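Local coordinates for putative peptidyl-arginine deiminase (Chlorobium tepidum, PDB 1XKN), which probably hydrolyses guanidino groups as an agmatine or peptidyl-arginine deiminase, and carries a bound sodium ion in this structure, at residues Pro4-Pro9 and Asn101-Thr106; Arg96-Asn101 and Asp131-Val136; Val114-Glu119 and Pro147-Gly152. All coordinates share one frame; numbering follows the deposited sequence.

Contact 1: Pro4-Pro9 and Asn101-Thr106; sequences PTYFMP and NYVIRT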
ATOM      1  N   PRO A   4      17.823  -5.270  19.000  1.00 10.54           N
ATOM      2  CA  PRO A   4      17.457  -4.004  18.354  1.00  8.29           C
ATOM      3  C   PRO A   4      15.963  -3.709  18.367  1.00  7.26           C
ATOM      4  O   PRO A   4      15.147  -4.602  18.580  1.00  6.77           O
ATOM      5  CB  PRO A   4      17.980  -4.185  16.933  1.00  9.20           C
ATOM      6  CG  PRO A   4      17.746  -5.649  16.696  1.00 10.47           C
ATOM      7  CD  PRO A   4      18.233  -6.270  17.996  1.00  9.86           C
ATOM      8  N   THR A   5      15.611  -2.442  18.173  1.00  6.12           N
ATOM      9  CA  THR A   5      14.210  -2.072  18.097  1.00  6.07           C
ATOM     10  C   THR A   5      14.018  -1.489  16.708  1.00  4.91           C
ATOM     11  O   THR A   5      14.978  -1.039  16.073  1.00  5.79           O
ATOM     12  CB  THR A   5      13.797  -1.036  19.173  1.00  7.22           C
ATOM     13  OG1 THR A   5      14.614   0.134  19.070  1.00  8.56           O
ATOM     14  CG2 THR A   5      13.933  -1.639  20.564  1.00  8.94           C
ATOM     15  N   TYR A   6      12.787  -1.526  16.219  1.00  3.62           N
ATOM     16  CA  TYR A   6      12.503  -1.003  14.894  1.00  4.25           C
ATOM     17  C   TYR A   6      11.379   0.022  14.938  1.00  5.08           C
ATOM     18  O   TYR A   6      10.604   0.082  15.895  1.00  7.32           O
ATOM     19  CB  TYR A   6      12.131  -2.146  13.939  1.00  3.96           C
ATOM     20  CG  TYR A   6      13.207  -3.200  13.770  1.00  2.24           C
ATOM     21  CD1 TYR A   6      13.184  -4.379  14.518  1.00  2.94           C
ATOM     22  CD2 TYR A   6      14.261  -3.008  12.876  1.00  3.58           C
ATOM     23  CE1 TYR A   6      14.188  -5.341  14.379  1.00  1.00           C
ATOM     24  CE2 TYR A   6      15.272  -3.963  12.731  1.00  3.26           C
ATOM     25  CZ  TYR A   6      15.228  -5.127  13.487  1.00  4.81           C
ATOM     26  OH  TYR A   6      16.224  -6.074  13.355  1.00  6.70           O
ATOM     27  N   PHE A   7      11.316   0.842  13.898  1.00  5.68           N
ATOM     28  CA  PHE A   7      10.291   1.864  13.771  1.00  5.46           C
ATOM     29  C   PHE A   7       9.866   1.898  12.315  1.00  4.92           C
ATOM     30  O   PHE A   7      10.709   1.955  11.416  1.00  4.05           O
ATOM     31  CB  PHE A   7      10.844   3.235  14.179  1.00  5.79           C
ATOM     32  CG  PHE A   7       9.942   4.387  13.824  1.00  8.19           C
ATOM     33  CD1 PHE A   7       8.725   4.565  14.475  1.00  8.90           C
ATOM     34  CD2 PHE A   7      10.304   5.283  12.824  1.00  9.73           C
ATOM     35  CE1 PHE A   7       7.878   5.621  14.134  1.00 10.05           C
ATOM     36  CE2 PHE A   7       9.465   6.344  12.473  1.00  9.98           C
ATOM     37  CZ  PHE A   7       8.252   6.509  13.130  1.00  9.24           C
HETATM   38  N   MSE A   8       8.559   1.827  12.084  1.00  5.02           N
HETATM   39  CA  MSE A   8       8.037   1.892  10.731  1.00  4.83           C
HETATM   40  C   MSE A   8       7.381   3.252  10.561  1.00  4.86           C
HETATM   41  O   MSE A   8       6.350   3.536  11.173  1.00  5.31           O
HETATM   42  CB  MSE A   8       7.000   0.800  10.473  1.00  6.20           C
HETATM   43  CG  MSE A   8       6.586   0.739   9.009  1.00  7.82           C
HETATM   44 SE   MSE A   8       5.177  -0.525   8.647  1.00 12.04          SE
HETATM   45  CE  MSE A   8       4.337   0.314   7.128  1.00 10.01           C
ATOM     46  N   PRO A   9       7.982   4.122   9.739  1.00  4.56           N
ATOM     47  CA  PRO A   9       7.411   5.452   9.522  1.00  4.27           C
ATOM     48  C   PRO A   9       6.026   5.361   8.899  1.00  4.08           C
ATOM     49  O   PRO A   9       5.728   4.419   8.161  1.00  4.14           O
ATOM     50  CB  PRO A   9       8.406   6.103   8.564  1.00  3.55           C
ATOM     51  CG  PRO A   9       9.700   5.448   8.926  1.00  4.32           C
ATOM     52  CD  PRO A   9       9.298   4.001   9.089  1.00  4.98           C
ATOM     53  N   ASN A 101       9.609  -3.217   2.761  1.00  3.39           N
ATOM     54  CA  ASN A 101       9.027  -2.670   3.979  1.00  2.48           C
ATOM     55  C   ASN A 101      10.168  -2.035   4.775  1.00  3.71           C
ATOM     56  O   ASN A 101      10.765  -2.663   5.648  1.00  4.23           O
ATOM     57  CB  ASN A 101       8.370  -3.803   4.781  1.00  3.82           C
ATOM     58  CG  ASN A 101       7.647  -3.318   6.030  1.00  3.87           C
ATOM     59  OD1 ASN A 101       7.199  -4.125   6.841  1.00  5.40           O
ATOM     60  ND2 ASN A 101       7.527  -2.002   6.189  1.00  5.20           N
ATOM     61  N   TYR A 102      10.476  -0.789   4.442  1.00  3.94           N
ATOM     62  CA  TYR A 102      11.536  -0.040   5.106  1.00  3.38           C
ATOM     63  C   TYR A 102      11.177   0.269   6.550  1.00  3.15           C
ATOM     64  O   TYR A 102      10.046   0.645   6.845  1.00  3.98           O
ATOM     65  CB  TYR A 102      11.759   1.290   4.394  1.00  4.22           C
ATOM     66  CG  TYR A 102      12.302   1.176   2.997  1.00  4.53           C
ATOM     67  CD1 TYR A 102      13.672   1.035   2.774  1.00  4.42           C
ATOM     68  CD2 TYR A 102      11.453   1.245   1.894  1.00  4.34           C
ATOM     69  CE1 TYR A 102      14.183   0.975   1.483  1.00  4.35           C
ATOM     70  CE2 TYR A 102      11.953   1.183   0.604  1.00  4.29           C
ATOM     71  CZ  TYR A 102      13.315   1.054   0.406  1.00  5.34           C
ATOM     72  OH  TYR A 102      13.820   1.033  -0.868  1.00  5.40           O
ATOM     73  N   VAL A 103      12.152   0.120   7.438  1.00  4.02           N
ATOM     74  CA  VAL A 103      11.979   0.432   8.851  1.00  3.39           C
ATOM     75  C   VAL A 103      13.300   1.017   9.332  1.00  4.29           C
ATOM     76  O   VAL A 103      14.341   0.797   8.709  1.00  4.92           O
ATOM     77  CB  VAL A 103      11.667  -0.818   9.717  1.00  3.88           C
ATOM     78  CG1 VAL A 103      10.291  -1.367   9.381  1.00  2.35           C
ATOM     79  CG2 VAL A 103      12.741  -1.878   9.518  1.00  6.32           C
ATOM     80  N   ILE A 104      13.257   1.769  10.425  1.00  5.04           N
ATOM     81  CA  ILE A 104      14.464   2.359  10.989  1.00  5.14           C
ATOM     82  C   ILE A 104      14.879   1.470  12.151  1.00  4.82           C
ATOM     83  O   ILE A 104      14.083   1.211  13.059  1.00  5.66           O
ATOM     84  CB  ILE A 104      14.217   3.792  11.531  1.00  5.05           C
ATOM     85  CG1 ILE A 104      13.623   4.678  10.433  1.00  7.43           C
ATOM     86  CG2 ILE A 104      15.525   4.381  12.054  1.00  7.61           C
ATOM     87  CD1 ILE A 104      14.432   4.705   9.151  1.00  8.25           C
ATOM     88  N   ARG A 105      16.118   0.994  12.115  1.00  5.12           N
ATOM     89  CA  ARG A 105      16.635   0.128  13.166  1.00  5.40           C
ATOM     90  C   ARG A 105      17.473   0.909  14.166  1.00  6.68           C
ATOM     91  O   ARG A 105      18.316   1.720  13.783  1.00  6.36           O
ATOM     92  CB  ARG A 105      17.490  -0.990  12.558  1.00  6.54           C
ATOM     93  CG  ARG A 105      18.161  -1.888  13.590  1.00  8.47           C
ATOM     94  CD  ARG A 105      18.907  -3.051  12.945  1.00  7.62           C
ATOM     95  NE  ARG A 105      20.006  -2.621  12.083  1.00 10.07           N
ATOM     96  CZ  ARG A 105      20.779  -3.457  11.396  1.00 10.95           C
ATOM     97  NH1 ARG A 105      20.573  -4.766  11.471  1.00 12.76           N
ATOM     98  NH2 ARG A 105      21.756  -2.988  10.629  1.00 12.12           N
ATOM     99  N   THR A 106      17.228   0.672  15.449  1.00  4.75           N
ATOM    100  CA  THR A 106      17.992   1.330  16.502  1.00  6.50           C
ATOM    101  C   THR A 106      18.653   0.259  17.358  1.00  6.94           C
ATOM    102  O   THR A 106      17.988  -0.652  17.856  1.00  8.17           O
ATOM    103  CB  THR A 106      17.104   2.206  17.411  1.00  6.75           C
ATOM    104  OG1 THR A 106      16.570   3.300  16.654  1.00  6.79           O
ATOM    105  CG2 THR A 106      17.920   2.766  18.574  1.00  7.14           C
TER
HETATM  106  O   HOH W   1      18.927  -6.435  13.088  1.00 10.58           O
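T5 and T106 pair through both peptide groups: T5 N bonds to T106 O at 3.0 Å, and T106 N returns a bond to T5 O at 2.9 Å. F7 and I104 form the second hydrogen-bonded pair. Here I104 N meets F7 O in a short bond of 2.7 Å, whereas the bond from F7 N to I104 O is bent to 133° at the hydrogen. Between the two pairs stands the non-hydrogen-bonded pair of Y6 and R105, where Y6 CA makes a CA-H...O contact of 3.3 Å with I104 O and R105 CA makes a similar one with T5 O. This antiparallel ladder adds strand 5-7 at the edge of a four-stranded mixed sheet, beside strand 101-107, in what is probably the alpha/beta-propeller (pentein) fold of the guanidino-group-modifying enzymes.

Apolar contacts line both faces. On one, the Y6 ring runs alongside the R105 chain, with Y6 CE2 3.7 Å from R105 CG; V103 CG2 approaches Y6 CD2 obliquely. On the other, I104 CG1 lies at the edge of the F7 ring, 4.1 Å from F7 CD2. Past the ladder, selenomethionine M8 sets CB against V103 CG1, crosses N101 at about a right angle and packs SE on N101 ND2 at 3.7 Å; N101 OD1 is bonded to W118 NE1.

Polar ends meet through water. Water 1 is 2.7 Å from Y6 OH and accepts a bond from R105 NH1, lying in the guanidinium plane. A bend at chi3 (63°) takes R105 NE out of line with the extended part beside Y6. R105 NH2 forms a salt bridge with D112.

Contact 2: Arg96-Asn101 and Asp131-Val136; sequences RDHGPN and DDDNAV. With NA (sodium ion), chain B.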
ATOM      1  N   ARG A  96       3.090  -3.094  -3.154  1.00  2.72           N
ATOM      2  CA  ARG A  96       2.673  -2.805  -1.786  1.00  2.70           C
ATOM      3  C   ARG A  96       2.796  -4.057  -0.924  1.00  3.64           C
ATOM      4  O   ARG A  96       3.234  -3.996   0.226  1.00  3.43           O
ATOM      5  CB  ARG A  96       1.217  -2.326  -1.767  1.00  3.20           C
ATOM      6  CG  ARG A  96       0.604  -2.208  -0.372  1.00  2.40           C
ATOM      7  CD  ARG A  96       1.340  -1.178   0.466  1.00  3.67           C
ATOM      8  NE  ARG A  96       1.423   0.104  -0.228  1.00  3.73           N
ATOM      9  CZ  ARG A  96       2.082   1.161   0.232  1.00  5.36           C
ATOM     10  NH1 ARG A  96       2.116   2.283  -0.477  1.00  3.41           N
ATOM     11  NH2 ARG A  96       2.707   1.096   1.401  1.00  5.41           N
ATOM     12  N   ASP A  97       2.419  -5.194  -1.500  1.00  2.81           N
ATOM     13  CA  ASP A  97       2.431  -6.463  -0.780  1.00  4.30           C
ATOM     14  C   ASP A  97       3.744  -7.251  -0.781  1.00  5.39           C
ATOM     15  O   ASP A  97       4.073  -7.888   0.219  1.00  7.12           O
ATOM     16  CB  ASP A  97       1.287  -7.334  -1.307  1.00  5.16           C
ATOM     17  CG  ASP A  97      -0.072  -6.701  -1.071  1.00  4.19           C
ATOM     18  OD1 ASP A  97      -1.058  -7.165  -1.675  1.00  7.85           O
ATOM     19  OD2 ASP A  97      -0.153  -5.744  -0.268  1.00  4.99           O
ATOM     20  N   HIS A  98       4.493  -7.209  -1.883  1.00  4.26           N
ATOM     21  CA  HIS A  98       5.756  -7.944  -1.962  1.00  5.90           C
ATOM     22  C   HIS A  98       6.962  -7.012  -1.844  1.00  6.18           C
ATOM     23  O   HIS A  98       8.095  -7.462  -1.651  1.00  5.96           O
ATOM     24  CB  HIS A  98       5.826  -8.742  -3.284  1.00  4.90           C
ATOM     25  CG  HIS A  98       5.977  -7.896  -4.515  1.00  7.68           C
ATOM     26  ND1 HIS A  98       5.114  -7.979  -5.588  1.00  6.28           N
ATOM     27  CD2 HIS A  98       6.915  -6.981  -4.861  1.00  8.07           C
ATOM     28  CE1 HIS A  98       5.515  -7.154  -6.540  1.00  7.49           C
ATOM     29  NE2 HIS A  98       6.606  -6.537  -6.124  1.00  9.65           N
ATOM     30  N   GLY A  99       6.694  -5.712  -1.941  1.00  4.33           N
ATOM     31  CA  GLY A  99       7.734  -4.691  -1.898  1.00  6.11           C
ATOM     32  C   GLY A  99       8.508  -4.451  -0.614  1.00  4.12           C
ATOM     33  O   GLY A  99       8.183  -5.000   0.437  1.00  4.43           O
ATOM     34  N   PRO A 100       9.534  -3.585  -0.671  1.00  4.31           N
ATOM     35  CA  PRO A 100      10.385  -3.256   0.477  1.00  3.57           C
ATOM     36  C   PRO A 100       9.729  -2.516   1.639  1.00  3.27           C
ATOM     37  O   PRO A 100       9.354  -1.350   1.523  1.00  4.34           O
ATOM     38  CB  PRO A 100      11.516  -2.452  -0.159  1.00  3.81           C
ATOM     39  CG  PRO A 100      10.810  -1.695  -1.224  1.00  4.42           C
ATOM     40  CD  PRO A 100       9.888  -2.748  -1.835  1.00  4.44           C
ATOM     41  N   ASN A 101       9.609  -3.217   2.761  1.00  3.39           N
ATOM     42  CA  ASN A 101       9.027  -2.670   3.979  1.00  2.48           C
ATOM     43  C   ASN A 101      10.168  -2.035   4.775  1.00  3.71           C
ATOM     44  O   ASN A 101      10.765  -2.663   5.648  1.00  4.23           O
ATOM     45  CB  ASN A 101       8.370  -3.803   4.781  1.00  3.82           C
ATOM     46  CG  ASN A 101       7.647  -3.318   6.030  1.00  3.87           C
ATOM     47  OD1 ASN A 101       7.199  -4.125   6.841  1.00  5.40           O
ATOM     48  ND2 ASN A 101       7.527  -2.002   6.189  1.00  5.20           N
ATOM     49  N   ASP A 131       8.095 -16.540  -6.508  1.00  6.18           N
ATOM     50  CA  ASP A 131       9.436 -16.487  -5.943  1.00  4.50           C
ATOM     51  C   ASP A 131      10.166 -15.178  -6.225  1.00  4.91           C
ATOM     52  O   ASP A 131      10.923 -14.704  -5.382  1.00  5.06           O
ATOM     53  CB  ASP A 131      10.294 -17.678  -6.406  1.00  5.39           C
ATOM     54  CG  ASP A 131      10.438 -17.759  -7.912  1.00  7.18           C
ATOM     55  OD1 ASP A 131      11.587 -17.924  -8.391  1.00  8.14           O
ATOM     56  OD2 ASP A 131       9.413 -17.676  -8.619  1.00  6.22           O
ATOM     57  N   ASP A 132       9.956 -14.582  -7.395  1.00  4.59           N
ATOM     58  CA  ASP A 132      10.629 -13.323  -7.676  1.00  5.21           C
ATOM     59  C   ASP A 132      10.016 -12.206  -6.844  1.00  5.10           C
ATOM     60  O   ASP A 132      10.737 -11.357  -6.323  1.00  5.74           O
ATOM     61  CB  ASP A 132      10.589 -12.984  -9.167  1.00  5.95           C
ATOM     62  CG  ASP A 132      11.624 -13.760  -9.961  1.00  8.12           C
ATOM     63  OD1 ASP A 132      12.757 -13.918  -9.456  1.00 10.89           O
ATOM     64  OD2 ASP A 132      11.321 -14.196 -11.091  1.00  9.51           O
ATOM     65  N   ASP A 133       8.691 -12.198  -6.705  1.00  4.97           N
ATOM     66  CA  ASP A 133       8.038 -11.173  -5.886  1.00  3.98           C
ATOM     67  C   ASP A 133       8.587 -11.256  -4.469  1.00  4.41           C
ATOM     68  O   ASP A 133       8.893 -10.242  -3.846  1.00  3.81           O
ATOM     69  CB  ASP A 133       6.522 -11.383  -5.806  1.00  5.62           C
ATOM     70  CG  ASP A 133       5.824 -11.146  -7.116  1.00  6.69           C
ATOM     71  OD1 ASP A 133       6.334 -10.353  -7.935  1.00  7.03           O
ATOM     72  OD2 ASP A 133       4.744 -11.741  -7.315  1.00  9.51           O
ATOM     73  N   ASN A 134       8.694 -12.481  -3.961  1.00  4.34           N
ATOM     74  CA  ASN A 134       9.184 -12.717  -2.609  1.00  4.44           C
ATOM     75  C   ASN A 134      10.629 -12.239  -2.460  1.00  3.89           C
ATOM     76  O   ASN A 134      11.058 -11.872  -1.370  1.00  5.10           O
ATOM     77  CB  ASN A 134       9.059 -14.213  -2.282  1.00  4.77           C
ATOM     78  CG  ASN A 134       9.047 -14.498  -0.789  1.00  5.67           C
ATOM     79  OD1 ASN A 134       8.590 -13.686   0.009  1.00  4.48           O
ATOM     80  ND2 ASN A 134       9.526 -15.676  -0.410  1.00  6.95           N
ATOM     81  N   ALA A 135      11.374 -12.213  -3.562  1.00  4.20           N
ATOM     82  CA  ALA A 135      12.773 -11.786  -3.535  1.00  4.12           C
ATOM     83  C   ALA A 135      12.980 -10.286  -3.747  1.00  3.99           C
ATOM     84  O   ALA A 135      14.090  -9.783  -3.571  1.00  4.24           O
ATOM     85  CB  ALA A 135      13.571 -12.568  -4.585  1.00  5.02           C
ATOM     86  N   VAL A 136      11.924  -9.569  -4.120  1.00  2.71           N
ATOM     87  CA  VAL A 136      12.046  -8.134  -4.368  1.00  3.68           C
ATOM     88  C   VAL A 136      12.733  -7.352  -3.241  1.00  3.76           C
ATOM     89  O   VAL A 136      13.641  -6.570  -3.501  1.00  3.95           O
ATOM     90  CB  VAL A 136      10.667  -7.505  -4.679  1.00  3.60           C
ATOM     91  CG1 VAL A 136      10.785  -5.987  -4.756  1.00  3.18           C
ATOM     92  CG2 VAL A 136      10.147  -8.050  -6.009  1.00  5.70           C
TER
HETATM   93 NA    NA B 700       9.907 -11.607   0.895  1.00  2.88          NA
HETATM   94  O   HOH W   2       8.167  -9.780   0.182  1.00  6.73           O
HETATM   95  O   HOH W   3      11.671 -13.589   1.437  1.00  6.84           O
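H98 and D133 stack flat group on flat group: imidazole and carboxylate planes are 4° apart, with D133 OD1 3.6 Å from H98 ND1. No hydrogen bond joins the pair, and D133 CA lies over the same ring, offset toward its rim. V136 supplies the other neighbour, its CG2 coming obliquely to H98 CD2 at 3.6 Å, while V136 CG1 touches P100 CD more loosely. With chi1 at 70°, H98 CG sits between its backbone N and carbonyl carbon, against D133 CB; H98 CB lies 3.5 Å from D133 O.

The second shell fixes these groups. D133 OD1 takes bonds from the backbone N of N91 and of D92, and the H98 ring has its main polar partner in S21. Water 2 donates to H98 O at 3.0 Å. The same water is a sodium ligand at 2.6 Å. From the helix side N134 grips the ion twice, through O at 2.5 Å and OD1 at 2.6 Å, while its ND2 is held by E119 OE1. N117 OD1, W118 O and water 3 complete six oxygen ligands, a sodium site in which one asparagine near the start of helix 131-144 chelates with side chain and backbone together.

Contact 3: Val114-Glu119 and Pro147-Gly152; sequences VIMNWE and PMVSTG. With NA (sodium ion), chain B.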
ATOM      1  N   VAL A 114      16.854  -0.027   7.208  1.00  5.35           N
ATOM      2  CA  VAL A 114      16.980  -1.406   6.766  1.00  5.11           C
ATOM      3  C   VAL A 114      15.668  -1.827   6.135  1.00  4.89           C
ATOM      4  O   VAL A 114      14.664  -1.124   6.251  1.00  5.61           O
ATOM      5  CB  VAL A 114      17.301  -2.360   7.946  1.00  6.03           C
ATOM      6  CG1 VAL A 114      18.556  -1.890   8.669  1.00  6.03           C
ATOM      7  CG2 VAL A 114      16.125  -2.431   8.903  1.00  5.83           C
ATOM      8  N   ILE A 115      15.680  -2.961   5.447  1.00  4.12           N
ATOM      9  CA  ILE A 115      14.466  -3.468   4.830  1.00  4.71           C
ATOM     10  C   ILE A 115      14.019  -4.682   5.624  1.00  5.22           C
ATOM     11  O   ILE A 115      14.787  -5.619   5.826  1.00  4.67           O
ATOM     12  CB  ILE A 115      14.703  -3.841   3.355  1.00  6.69           C
ATOM     13  CG1 ILE A 115      14.882  -2.554   2.538  1.00  9.01           C
ATOM     14  CG2 ILE A 115      13.533  -4.683   2.825  1.00  8.05           C
ATOM     15  CD1 ILE A 115      15.189  -2.772   1.075  1.00  9.86           C
HETATM   16  N   MSE A 116      12.776  -4.638   6.095  1.00  3.93           N
HETATM   17  CA  MSE A 116      12.203  -5.718   6.878  1.00  3.39           C
HETATM   18  C   MSE A 116      11.498  -6.636   5.891  1.00  3.77           C
HETATM   19  O   MSE A 116      10.411  -6.335   5.394  1.00  4.63           O
HETATM   20  CB  MSE A 116      11.223  -5.150   7.916  1.00  4.79           C
HETATM   21  CG  MSE A 116      10.657  -6.177   8.897  1.00  4.09           C
HETATM   22 SE   MSE A 116      12.054  -7.151   9.834  1.00 11.01          SE
HETATM   23  CE  MSE A 116      12.823  -5.642  10.778  1.00  4.54           C
ATOM     24  N   ASN A 117      12.153  -7.755   5.605  1.00  3.16           N
ATOM     25  CA  ASN A 117      11.669  -8.735   4.651  1.00  3.58           C
ATOM     26  C   ASN A 117      10.690  -9.760   5.219  1.00  2.42           C
ATOM     27  O   ASN A 117      11.080 -10.649   5.981  1.00  4.39           O
ATOM     28  CB  ASN A 117      12.879  -9.447   4.048  1.00  3.12           C
ATOM     29  CG  ASN A 117      12.496 -10.477   3.030  1.00  3.10           C
ATOM     30  OD1 ASN A 117      11.762 -10.183   2.091  1.00  4.04           O
ATOM     31  ND2 ASN A 117      13.000 -11.695   3.194  1.00  3.58           N
ATOM     32  N   TRP A 118       9.416  -9.631   4.858  1.00  3.47           N
ATOM     33  CA  TRP A 118       8.396 -10.581   5.306  1.00  2.78           C
ATOM     34  C   TRP A 118       8.230 -11.565   4.163  1.00  3.86           C
ATOM     35  O   TRP A 118       8.726 -11.323   3.076  1.00  5.23           O
ATOM     36  CB  TRP A 118       7.047  -9.892   5.548  1.00  2.89           C
ATOM     37  CG  TRP A 118       7.089  -8.835   6.598  1.00  3.81           C
ATOM     38  CD1 TRP A 118       7.434  -7.527   6.428  1.00  3.85           C
ATOM     39  CD2 TRP A 118       6.844  -9.008   7.999  1.00  3.27           C
ATOM     40  NE1 TRP A 118       7.425  -6.874   7.633  1.00  3.61           N
ATOM     41  CE2 TRP A 118       7.071  -7.759   8.616  1.00  3.92           C
ATOM     42  CE3 TRP A 118       6.461 -10.098   8.791  1.00  3.85           C
ATOM     43  CZ2 TRP A 118       6.928  -7.567   9.997  1.00  3.43           C
ATOM     44  CZ3 TRP A 118       6.320  -9.907  10.166  1.00  4.72           C
ATOM     45  CH2 TRP A 118       6.556  -8.651  10.751  1.00  5.22           C
ATOM     46  N   GLU A 119       7.540 -12.670   4.399  1.00  4.20           N
ATOM     47  CA  GLU A 119       7.324 -13.631   3.330  1.00  3.85           C
ATOM     48  C   GLU A 119       6.094 -13.243   2.526  1.00  4.33           C
ATOM     49  O   GLU A 119       5.191 -12.579   3.031  1.00  4.43           O
ATOM     50  CB  GLU A 119       7.150 -15.039   3.900  1.00  5.46           C
ATOM     51  CG  GLU A 119       8.424 -15.614   4.473  1.00  6.39           C
ATOM     52  CD  GLU A 119       9.522 -15.709   3.436  1.00  7.48           C
ATOM     53  OE1 GLU A 119       9.379 -16.510   2.488  1.00  8.73           O
ATOM     54  OE2 GLU A 119      10.530 -14.979   3.565  1.00  9.86           O
ATOM     55  N   PRO A 147      20.922  -3.008   4.746  1.00  6.29           N
ATOM     56  CA  PRO A 147      20.853  -4.301   5.426  1.00  6.02           C
ATOM     57  C   PRO A 147      19.417  -4.814   5.348  1.00  6.58           C
ATOM     58  O   PRO A 147      18.474  -4.020   5.266  1.00  6.01           O
ATOM     59  CB  PRO A 147      21.246  -3.957   6.861  1.00  6.60           C
ATOM     60  CG  PRO A 147      22.168  -2.799   6.691  1.00  7.38           C
ATOM     61  CD  PRO A 147      21.453  -1.971   5.648  1.00  6.76           C
HETATM   62  N   MSE A 148      19.254  -6.132   5.361  1.00  6.05           N
HETATM   63  CA  MSE A 148      17.925  -6.724   5.320  1.00  6.87           C
HETATM   64  C   MSE A 148      17.760  -7.699   6.475  1.00  6.38           C
HETATM   65  O   MSE A 148      18.672  -8.459   6.794  1.00  8.36           O
HETATM   66  CB  MSE A 148      17.693  -7.470   4.002  1.00  7.45           C
HETATM   67  CG  MSE A 148      16.340  -8.173   3.935  1.00  8.36           C
HETATM   68 SE   MSE A 148      16.045  -9.182   2.305  1.00 14.51          SE
HETATM   69  CE  MSE A 148      17.047 -10.766   2.766  1.00 10.55           C
ATOM     70  N   VAL A 149      16.593  -7.652   7.107  1.00  5.93           N
ATOM     71  CA  VAL A 149      16.268  -8.543   8.207  1.00  6.68           C
ATOM     72  C   VAL A 149      15.066  -9.347   7.729  1.00  7.27           C
ATOM     73  O   VAL A 149      14.131  -8.778   7.167  1.00  7.44           O
ATOM     74  CB  VAL A 149      15.884  -7.749   9.481  1.00  6.54           C
ATOM     75  CG1 VAL A 149      15.573  -8.709  10.621  1.00  7.73           C
ATOM     76  CG2 VAL A 149      17.015  -6.804   9.872  1.00  8.36           C
ATOM     77  N   SER A 150      15.096 -10.664   7.924  1.00  7.21           N
ATOM     78  CA  SER A 150      13.984 -11.518   7.493  1.00  6.72           C
ATOM     79  C   SER A 150      13.199 -12.047   8.689  1.00  6.19           C
ATOM     80  O   SER A 150      13.783 -12.487   9.677  1.00  7.64           O
ATOM     81  CB  SER A 150      14.501 -12.697   6.660  1.00  6.62           C
ATOM     82  OG  SER A 150      15.026 -12.264   5.416  1.00  8.53           O
ATOM     83  N   THR A 151      11.872 -12.016   8.589  1.00  5.66           N
ATOM     84  CA  THR A 151      11.001 -12.469   9.674  1.00  4.33           C
ATOM     85  C   THR A 151      10.542 -13.918   9.555  1.00  5.46           C
ATOM     86  O   THR A 151      10.253 -14.568  10.560  1.00  6.52           O
ATOM     87  CB  THR A 151       9.723 -11.626   9.746  1.00  3.41           C
ATOM     88  OG1 THR A 151       8.899 -11.931   8.612  1.00  3.70           O
ATOM     89  CG2 THR A 151      10.055 -10.147   9.740  1.00  4.52           C
ATOM     90  N   GLY A 152      10.445 -14.406   8.324  1.00  6.19           N
ATOM     91  CA  GLY A 152       9.999 -15.769   8.103  1.00  6.95           C
ATOM     92  C   GLY A 152       8.489 -15.902   8.189  1.00  7.13           C
ATOM     93  O   GLY A 152       7.948 -17.006   8.094  1.00  8.97           O
TER
HETATM   94 NA    NA B 700       9.907 -11.607   0.895  1.00  2.88          NA
HETATM   95  O   HOH W   4      11.111 -13.470   5.730  1.00  7.18           O
HETATM   96  O   HOH W   3      11.671 -13.589   1.437  1.00  6.84           O
HETATM   97  O   HOH W   2       8.167  -9.780   0.182  1.00  6.73           O
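T151 lays its methyl over the W118 indole. T151 CG2 stands 3.6 Å from the centroid of the six-membered ring and 8° off its normal, a CH-pi contact over the face, and T151 OG1 comes to 3.1 Å from W118 CE3. This OG1 is also bonded to M153 N. The same methyl meets a second partner, selenomethionine M116: the two side chains cross at about a right angle, with M116 SE 3.6 Å from T151 CG2. Bends at chi2 and chi3 curl the M116 chain back, bringing CE against V149 CB.

On the opposite face of the strands N117 holds CG anti to its backbone N (chi1 -179°), and the two ends of its amide have different partners. ND2 donates to S150 OG at 3.1 Å, almost straight (173°) and with the hydroxyl close to the amide plane; OD1 binds the sodium ion at 2.6 Å. W118 O is a further ligand, 2.5 Å from the ion. Water 3, also on the metal, accepts from N117 ND2 and donates to E119 OE2. Selenomethionine M148 crosses N117 obliquely, its SE 3.6 Å from N117 CB. Water 4 ties N117 O, E119 OE2 and G152 N together, while E119 OE1 is hydrogen-bonded to N134 ND2.

Beneath the side chains the strands run parallel: hydrogen bonds go from I115 N to P147 O, V149 N to I115 O, N117 N to V149 O at 2.7 Å, and T151 N to N117 O. The connection through helix 131-144 makes a beta-alpha-beta unit. That helix packs on the I115 and N117 face, helix 186-197 touches M116, W118, V149 and T151, and strand 101-107 borders strand 110-119 on the side away from strand 148-152.

In the fold
From the N terminus, contact 1 closes the first long loop, bringing residues 4-9 to strand 101-107 after some ninety residues. Contact 2 starts inside that span, at 96-101, and crosses contact 1: the two share N101, where the chain passes from helix 95-98 into the strand. It closes at helix 131-144. Contact 3 opens at 114-119, within the span of contact 2, and ends beyond it at 147-152, so these two also cross, whereas contacts 1 and 3 follow in series. Contacts 1 and 3 join the outer strands of one sheet to its middle pair, with Y6 packing on M116 and V149. The sodium ion and two waters link contacts 2 and 3.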